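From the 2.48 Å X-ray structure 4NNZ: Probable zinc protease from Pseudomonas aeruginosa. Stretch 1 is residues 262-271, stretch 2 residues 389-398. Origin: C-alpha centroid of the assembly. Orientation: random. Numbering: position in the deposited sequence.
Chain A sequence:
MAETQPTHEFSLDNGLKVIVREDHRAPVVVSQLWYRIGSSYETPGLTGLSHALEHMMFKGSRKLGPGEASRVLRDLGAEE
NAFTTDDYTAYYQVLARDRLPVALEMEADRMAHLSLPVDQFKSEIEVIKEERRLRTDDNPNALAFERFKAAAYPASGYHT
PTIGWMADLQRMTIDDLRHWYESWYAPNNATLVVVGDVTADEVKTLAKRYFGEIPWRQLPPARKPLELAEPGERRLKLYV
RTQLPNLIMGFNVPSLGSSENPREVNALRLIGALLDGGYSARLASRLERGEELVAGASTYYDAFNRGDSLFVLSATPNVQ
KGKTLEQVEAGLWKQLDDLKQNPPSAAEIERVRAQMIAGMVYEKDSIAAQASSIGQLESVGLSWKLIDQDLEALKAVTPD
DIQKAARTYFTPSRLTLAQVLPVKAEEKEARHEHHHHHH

Stretch 1, residues 262-271: PREVNALRLI
Stretch 2 (389-398) QDLEALKAVT

The strongest link between the two stretches is a salt bridge: R269 NH1 donates to D390 OD1 over 3.2 Å, with an N-H...O angle of 161°. The carboxylate oxygen lies near the guanidinium plane, where the N-H bonds point. D390 (chi1 t, -152°) starts sideways but brings its end to the arginine, whose chi1 to chi3 are m, t and p. R269 NH1 also donates to N266 OD1 at 3.3 Å, one helical turn earlier, so the asparagine amide (chi1 m, chi2 -21°) helps hold the guanidinium in place. One face of that group is covered by leucine, with R269 NH1 4.0 Å from L394 CD2; a long, flat cation suits this place because its edge can bond while its face packs.

Both backbones are helical, with phi/psi near -64/-38 through most of 263-271 and 390-396; V397 has phi/psi -64/132, an extended value. The axes cross at -82°, nearly perpendicular, and approach to 9.1 Å. The nearest CA pairs are N266-L394 at 6.1 Å and A267-V397 at 6.0 Å.

A393 points toward stretch 1, and its short side chain leaves N266 ND2 against A393 CB at 3.4 Å, while A267 CB rests 4.2 Å from V397 CG1. Beside A267 lies an apolar cluster: L270 CD2 meets L394 CD2 at 3.6 Å and V397 CG2 at 4.1 Å. These buried, branched side chains have no polar groups to satisfy and fill space between the backbones; L394 starts sideways and brings its end nearer. N266 CB, the aliphatic part of a polar side chain, packs 3.8 Å from V397 CG2. L394 adopts m,t; L270 has chi1 -108°, between wells, and chi2 m; V397 is t.

At the margin, R263 (t, p, p) reaches A396 and V397. R263 NH1 is 3.6 Å from A396 O, which lies over a guanidinium face, and R263 NE is 3.9 Å from A396 CB.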

# COMPACT_ATOMS: atom_id res chain seq x y z
N PRO A 262 -15.20 -22.51 2.48
CA PRO A 262 -15.49 -22.35 1.08
C PRO A 262 -16.95 -22.13 0.81
O PRO A 262 -17.27 -21.60 -0.22
CB PRO A 262 -15.07 -23.67 0.50
CG PRO A 262 -13.93 -24.05 1.33
CD PRO A 262 -14.08 -23.41 2.67
N ARG A 263 -17.83 -22.56 1.70
CA ARG A 263 -19.24 -22.43 1.46
C ARG A 263 -19.66 -21.00 1.36
O ARG A 263 -20.46 -20.66 0.55
CB ARG A 263 -20.06 -23.15 2.52
CG ARG A 263 -21.55 -23.09 2.29
CD ARG A 263 -22.06 -24.22 1.41
NE ARG A 263 -21.67 -25.53 1.88
CZ ARG A 263 -22.41 -26.30 2.66
NH1 ARG A 263 -23.58 -25.89 3.06
NH2 ARG A 263 -21.98 -27.48 3.05
N GLU A 264 -19.12 -20.16 2.22
CA GLU A 264 -19.49 -18.77 2.23
C GLU A 264 -19.07 -18.08 0.94
O GLU A 264 -19.76 -17.23 0.45
CB GLU A 264 -18.98 -18.07 3.48
CG GLU A 264 -17.63 -17.42 3.34
CD GLU A 264 -16.91 -17.27 4.64
OE1 GLU A 264 -17.54 -16.96 5.65
OE2 GLU A 264 -15.69 -17.47 4.66
N VAL A 265 -17.92 -18.46 0.39
CA VAL A 265 -17.48 -17.90 -0.85
C VAL A 265 -18.44 -18.26 -1.94
O VAL A 265 -18.80 -17.44 -2.73
CB VAL A 265 -16.10 -18.43 -1.23
CG1 VAL A 265 -15.69 -17.96 -2.60
CG2 VAL A 265 -15.07 -18.00 -0.23
N ASN A 266 -18.80 -19.51 -2.02
CA ASN A 266 -19.66 -19.95 -3.05
C ASN A 266 -21.02 -19.32 -2.93
O ASN A 266 -21.69 -19.10 -3.90
CB ASN A 266 -19.70 -21.46 -3.11
CG ASN A 266 -18.41 -22.03 -3.59
OD1 ASN A 266 -17.63 -21.36 -4.21
ND2 ASN A 266 -18.18 -23.26 -3.29
N ALA A 267 -21.39 -19.03 -1.70
CA ALA A 267 -22.58 -18.29 -1.41
C ALA A 267 -22.50 -16.87 -1.93
O ALA A 267 -23.45 -16.33 -2.39
CB ALA A 267 -22.84 -18.29 0.06
N LEU A 268 -21.34 -16.28 -1.84
CA LEU A 268 -21.13 -14.98 -2.44
C LEU A 268 -21.21 -14.95 -3.96
O LEU A 268 -21.69 -14.01 -4.52
CB LEU A 268 -19.82 -14.39 -1.93
CG LEU A 268 -19.91 -13.89 -0.52
CD1 LEU A 268 -18.55 -13.52 -0.02
CD2 LEU A 268 -20.84 -12.72 -0.41
N ARG A 269 -20.72 -15.97 -4.61
CA ARG A 269 -20.80 -16.05 -6.04
C ARG A 269 -22.23 -16.12 -6.48
O ARG A 269 -22.63 -15.46 -7.39
CB ARG A 269 -20.05 -17.27 -6.51
CG ARG A 269 -18.73 -17.41 -5.81
CD ARG A 269 -17.98 -18.65 -6.21
NE ARG A 269 -18.04 -18.90 -7.63
CZ ARG A 269 -17.69 -20.04 -8.19
NH1 ARG A 269 -17.28 -21.02 -7.45
NH2 ARG A 269 -17.76 -20.19 -9.47
N LEU A 270 -22.99 -16.93 -5.78
CA LEU A 270 -24.39 -17.08 -6.01
C LEU A 270 -25.13 -15.78 -5.77
O LEU A 270 -26.05 -15.48 -6.47
CB LEU A 270 -24.94 -18.19 -5.12
CG LEU A 270 -25.36 -19.55 -5.66
CD1 LEU A 270 -26.22 -19.42 -6.88
CD2 LEU A 270 -24.17 -20.41 -6.00
N ILE A 271 -24.73 -15.01 -4.78
CA ILE A 271 -25.38 -13.74 -4.52
C ILE A 271 -25.21 -12.78 -5.68
O ILE A 271 -26.12 -12.06 -6.00
CB ILE A 271 -24.94 -13.12 -3.19
CG1 ILE A 271 -25.60 -13.81 -2.03
CG2 ILE A 271 -25.33 -11.67 -3.06
CD1 ILE A 271 -24.86 -13.65 -0.75
N GLN A 389 -14.87 -30.23 -9.21
CA GLN A 389 -15.75 -30.26 -8.08
C GLN A 389 -16.46 -28.95 -7.87
O GLN A 389 -17.27 -28.82 -7.00
CB GLN A 389 -15.01 -30.69 -6.82
CG GLN A 389 -13.56 -30.34 -6.81
CD GLN A 389 -12.67 -31.51 -6.54
OE1 GLN A 389 -12.61 -32.44 -7.32
NE2 GLN A 389 -11.95 -31.47 -5.44
N ASP A 390 -16.17 -27.99 -8.71
CA ASP A 390 -16.73 -26.68 -8.55
C ASP A 390 -18.20 -26.73 -8.67
O ASP A 390 -18.88 -26.06 -7.95
CB ASP A 390 -16.22 -25.80 -9.66
CG ASP A 390 -16.16 -24.36 -9.27
OD1 ASP A 390 -16.45 -23.99 -8.13
OD2 ASP A 390 -15.80 -23.58 -10.14
N LEU A 391 -18.69 -27.54 -9.61
CA LEU A 391 -20.12 -27.64 -9.91
C LEU A 391 -20.90 -28.41 -8.82
O LEU A 391 -22.13 -28.33 -8.74
CB LEU A 391 -20.34 -28.27 -11.29
CG LEU A 391 -19.97 -27.43 -12.52
CD1 LEU A 391 -20.44 -25.99 -12.37
CD2 LEU A 391 -18.47 -27.46 -12.80
N GLU A 392 -20.17 -29.15 -8.00
CA GLU A 392 -20.73 -29.78 -6.85
C GLU A 392 -20.80 -28.78 -5.75
O GLU A 392 -21.73 -28.74 -4.99
CB GLU A 392 -19.90 -30.97 -6.46
CG GLU A 392 -20.38 -31.65 -5.20
CD GLU A 392 -21.88 -31.77 -5.15
OE1 GLU A 392 -22.46 -32.28 -6.11
OE2 GLU A 392 -22.48 -31.35 -4.14
N ALA A 393 -19.77 -27.96 -5.68
CA ALA A 393 -19.67 -26.95 -4.66
C ALA A 393 -20.75 -25.92 -4.77
O ALA A 393 -21.23 -25.43 -3.79
CB ALA A 393 -18.32 -26.29 -4.74
N LEU A 394 -21.09 -25.55 -5.98
CA LEU A 394 -22.12 -24.57 -6.19
C LEU A 394 -23.44 -25.13 -5.74
O LEU A 394 -24.30 -24.43 -5.26
CB LEU A 394 -22.16 -24.14 -7.64
CG LEU A 394 -21.15 -23.09 -8.03
CD1 LEU A 394 -21.46 -22.54 -9.39
CD2 LEU A 394 -21.12 -21.97 -7.03
N LYS A 395 -23.57 -26.42 -5.94
CA LYS A 395 -24.76 -27.15 -5.61
C LYS A 395 -25.02 -27.14 -4.13
O LYS A 395 -26.15 -27.10 -3.72
CB LYS A 395 -24.62 -28.57 -6.07
CG LYS A 395 -25.80 -29.07 -6.84
CD LYS A 395 -25.54 -30.46 -7.39
CE LYS A 395 -26.11 -31.54 -6.51
NZ LYS A 395 -27.22 -32.29 -7.16
N ALA A 396 -23.97 -27.19 -3.33
CA ALA A 396 -24.10 -27.24 -1.89
C ALA A 396 -24.70 -26.00 -1.25
O ALA A 396 -25.20 -26.07 -0.17
CB ALA A 396 -22.79 -27.60 -1.25
N VAL A 397 -24.64 -24.88 -1.93
CA VAL A 397 -25.13 -23.67 -1.36
C VAL A 397 -26.61 -23.76 -1.13
O VAL A 397 -27.34 -24.14 -1.99
CB VAL A 397 -24.83 -22.49 -2.27
CG1 VAL A 397 -25.36 -21.21 -1.68
CG2 VAL A 397 -23.35 -22.38 -2.47
N THR A 398 -27.03 -23.38 0.06
CA THR A 398 -28.42 -23.46 0.45
C THR A 398 -28.90 -22.09 0.79
O THR A 398 -28.11 -21.24 1.08
CB THR A 398 -28.63 -24.36 1.68
OG1 THR A 398 -28.17 -23.69 2.84
CG2 THR A 398 -27.87 -25.61 1.54